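Side-chain contact in glyoxalase family protein (Bacillus cereus, PDB 1SS4), which is of unknown function but belongs to the glyoxalase and bleomycin-resistance superfamily and may bind a metal ion and have methylmalonyl-CoA epimerase activity: residues Asn24-Phe29 with Ala61-Pro66. Numbering follows the deposited sequence.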
ATOM      1  N   ASN A  24     -10.843 -13.246   8.403  1.00 29.29           N
ATOM      2  CA  ASN A  24     -10.840 -13.571   6.976  1.00 27.57           C
ATOM      3  C   ASN A  24      -9.646 -12.988   6.223  1.00 27.77           C
ATOM      4  O   ASN A  24      -9.086 -13.638   5.326  1.00 25.41           O
ATOM      5  CB  ASN A  24     -12.119 -13.088   6.283  1.00 29.30           C
ATOM      6  CG  ASN A  24     -13.349 -13.857   6.708  1.00 32.42           C
ATOM      7  OD1 ASN A  24     -13.256 -14.990   7.179  1.00 34.28           O
ATOM      8  ND2 ASN A  24     -14.517 -13.248   6.527  1.00 30.63           N
ATOM      9  N   ALA A  25      -9.272 -11.757   6.560  1.00 25.71           N
ATOM     10  CA  ALA A  25      -8.137 -11.109   5.887  1.00 23.76           C
ATOM     11  C   ALA A  25      -6.837 -11.840   6.229  1.00 25.31           C
ATOM     12  O   ALA A  25      -6.020 -12.106   5.353  1.00 26.24           O
ATOM     13  CB  ALA A  25      -8.058  -9.637   6.287  1.00 24.67           C
ATOM     14  N   ILE A  26      -6.650 -12.176   7.503  1.00 26.40           N
ATOM     15  CA  ILE A  26      -5.461 -12.922   7.915  1.00 28.72           C
ATOM     16  C   ILE A  26      -5.424 -14.222   7.103  1.00 28.14           C
ATOM     17  O   ILE A  26      -4.408 -14.569   6.511  1.00 27.40           O
ATOM     18  CB  ILE A  26      -5.497 -13.283   9.436  1.00 28.07           C
ATOM     19  CG1 ILE A  26      -5.378 -12.012  10.280  1.00 30.24           C
ATOM     20  CG2 ILE A  26      -4.358 -14.249   9.773  1.00 30.74           C
ATOM     21  CD1 ILE A  26      -5.442 -12.258  11.773  1.00 30.27           C
ATOM     22  N   SER A  27      -6.544 -14.930   7.059  1.00 29.03           N
ATOM     23  CA  SER A  27      -6.591 -16.191   6.319  1.00 30.18           C
ATOM     24  C   SER A  27      -6.167 -16.024   4.859  1.00 29.88           C
ATOM     25  O   SER A  27      -5.390 -16.816   4.326  1.00 30.82           O
ATOM     26  CB  SER A  27      -8.004 -16.779   6.389  1.00 32.97           C
ATOM     27  OG  SER A  27      -8.128 -17.895   5.524  1.00 35.88           O
ATOM     28  N   PHE A  28      -6.679 -14.983   4.214  1.00 28.09           N
ATOM     29  CA  PHE A  28      -6.356 -14.713   2.821  1.00 27.61           C
ATOM     30  C   PHE A  28      -4.868 -14.439   2.580  1.00 26.36           C
ATOM     31  O   PHE A  28      -4.263 -15.022   1.684  1.00 26.32           O
ATOM     32  CB  PHE A  28      -7.179 -13.526   2.312  1.00 26.91           C
ATOM     33  CG  PHE A  28      -6.864 -13.142   0.900  1.00 29.29           C
ATOM     34  CD1 PHE A  28      -7.238 -13.972  -0.157  1.00 29.00           C
ATOM     35  CD2 PHE A  28      -6.174 -11.972   0.621  1.00 29.51           C
ATOM     36  CE1 PHE A  28      -6.923 -13.634  -1.474  1.00 29.33           C
ATOM     37  CE2 PHE A  28      -5.849 -11.624  -0.694  1.00 31.50           C
ATOM     38  CZ  PHE A  28      -6.225 -12.457  -1.739  1.00 31.38           C
ATOM     39  N   PHE A  29      -4.267 -13.555   3.371  1.00 24.75           N
ATOM     40  CA  PHE A  29      -2.867 -13.265   3.153  1.00 24.51           C
ATOM     41  C   PHE A  29      -1.978 -14.450   3.515  1.00 25.60           C
ATOM     42  O   PHE A  29      -0.888 -14.593   2.971  1.00 25.71           O
ATOM     43  CB  PHE A  29      -2.501 -11.963   3.860  1.00 23.75           C
ATOM     44  CG  PHE A  29      -2.995 -10.741   3.105  1.00 23.39           C
ATOM     45  CD1 PHE A  29      -2.349 -10.329   1.942  1.00 24.46           C
ATOM     46  CD2 PHE A  29      -4.149 -10.081   3.496  1.00 24.82           C
ATOM     47  CE1 PHE A  29      -2.854  -9.272   1.167  1.00 24.69           C
ATOM     48  CE2 PHE A  29      -4.674  -9.014   2.731  1.00 26.97           C
ATOM     49  CZ  PHE A  29      -4.022  -8.613   1.563  1.00 23.59           C
ATOM     50  N   ALA A  61      -3.445  -6.744  13.108  1.00 26.93           N
ATOM     51  CA  ALA A  61      -2.730  -7.979  12.798  1.00 28.51           C
ATOM     52  C   ALA A  61      -1.596  -7.621  11.849  1.00 29.25           C
ATOM     53  O   ALA A  61      -1.818  -6.956  10.843  1.00 29.58           O
ATOM     54  CB  ALA A  61      -3.657  -8.990  12.150  1.00 27.51           C
HETATM   55  N   MSE A  62      -0.384  -8.054  12.165  1.00 26.74           N
HETATM   56  CA  MSE A  62       0.752  -7.747  11.315  1.00 27.07           C
HETATM   57  C   MSE A  62       1.213  -8.986  10.553  1.00 28.77           C
HETATM   58  O   MSE A  62       1.521 -10.014  11.156  1.00 26.64           O
HETATM   59  CB  MSE A  62       1.901  -7.195  12.162  1.00 29.03           C
HETATM   60  CG  MSE A  62       3.065  -6.639  11.355  1.00 30.42           C
HETATM   61 SE   MSE A  62       2.626  -5.020  10.339  0.93 35.27          SE
HETATM   62  CE  MSE A  62       2.646  -3.682  11.786  1.00 31.96           C
HETATM   63  N   MSE A  63       1.223  -8.881   9.224  1.00 28.09           N
HETATM   64  CA  MSE A  63       1.649  -9.969   8.341  1.00 28.38           C
HETATM   65  C   MSE A  63       3.044  -9.626   7.812  1.00 26.37           C
HETATM   66  O   MSE A  63       3.311  -8.477   7.466  1.00 24.93           O
HETATM   67  CB  MSE A  63       0.733 -10.080   7.115  1.00 28.63           C
HETATM   68  CG  MSE A  63      -0.763 -10.086   7.368  1.00 36.25           C
HETATM   69 SE   MSE A  63      -1.294 -11.631   8.413  0.91 42.08          SE
HETATM   70  CE  MSE A  63      -1.020 -13.039   7.124  1.00 39.50           C
ATOM     71  N   VAL A  64       3.909 -10.626   7.700  1.00 27.23           N
ATOM     72  CA  VAL A  64       5.247 -10.403   7.181  1.00 24.40           C
ATOM     73  C   VAL A  64       5.556 -11.389   6.057  1.00 25.52           C
ATOM     74  O   VAL A  64       5.070 -12.527   6.066  1.00 24.48           O
ATOM     75  CB  VAL A  64       6.313 -10.539   8.293  1.00 26.07           C
ATOM     76  CG1 VAL A  64       6.376 -11.996   8.806  1.00 24.22           C
ATOM     77  CG2 VAL A  64       7.672 -10.077   7.761  1.00 25.86           C
ATOM     78  N   THR A  65       6.346 -10.962   5.078  1.00 23.70           N
ATOM     79  CA  THR A  65       6.697 -11.858   3.982  1.00 23.72           C
ATOM     80  C   THR A  65       7.817 -12.784   4.454  1.00 24.56           C
ATOM     81  O   THR A  65       8.535 -12.464   5.400  1.00 24.18           O
ATOM     82  CB  THR A  65       7.227 -11.087   2.771  1.00 23.89           C
ATOM     83  OG1 THR A  65       8.229 -10.151   3.208  1.00 27.12           O
ATOM     84  CG2 THR A  65       6.095 -10.359   2.070  1.00 23.74           C
ATOM     85  N   PRO A  66       7.957 -13.952   3.814  1.00 26.97           N
ATOM     86  CA  PRO A  66       8.999 -14.911   4.176  1.00 27.29           C
ATOM     87  C   PRO A  66      10.385 -14.287   4.113  1.00 27.56           C
ATOM     88  O   PRO A  66      11.229 -14.591   4.942  1.00 27.60           O
ATOM     89  CB  PRO A  66       8.825 -16.025   3.139  1.00 29.23           C
ATOM     90  CG  PRO A  66       7.357 -16.025   2.900  1.00 29.50           C
ATOM     91  CD  PRO A  66       7.032 -14.525   2.821  1.00 24.90           C
TER
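Ile26 and Phe29, one turn apart on helix 22-32, meet Ala61 and Met63 of strand 57-64 where the axes of segments 24-29 and 61-64 run almost parallel (4°) and approach to 10.0 Å. Ala61 and Met63, alternate residues of the strand, both direct their CB atoms at the helix. The methyl of Ala61 packs on the longer branch of Ile26, CG1-CD1, 3.7 Å from CD1 and 3.9 Å from CG1. Because CG1 of Ile26 lies opposite the carbonyl carbon (chi1 -68°) and the chain then runs on extended, CD1 reaches out to that methyl. The other branch faces the selenium of Met63, a selenomethionine, with CG2 4.3 Å from SE. The pairing belongs to a βαβββ module of the vicinal oxygen chelate fold: the helix covers one side of a four-stranded mixed sheet in which strand 57-64 is an inner strand. Bends at chi2 and chi3 kink the Met63 chain so that its terminal methyl CE lies against the helix, 3.7 Å from Phe29 CB and 3.8 Å from Ile26 O. Phe29 meets Met63 chiefly with CB; its ring leads away to Ile72 and Ile17 on neighbouring strands, with Phe28 CD2 3.9 Å above one face. Leu34, in the loop after the helix, also packs on Met63, while Arg39 of strand 35-42 touches Ile26.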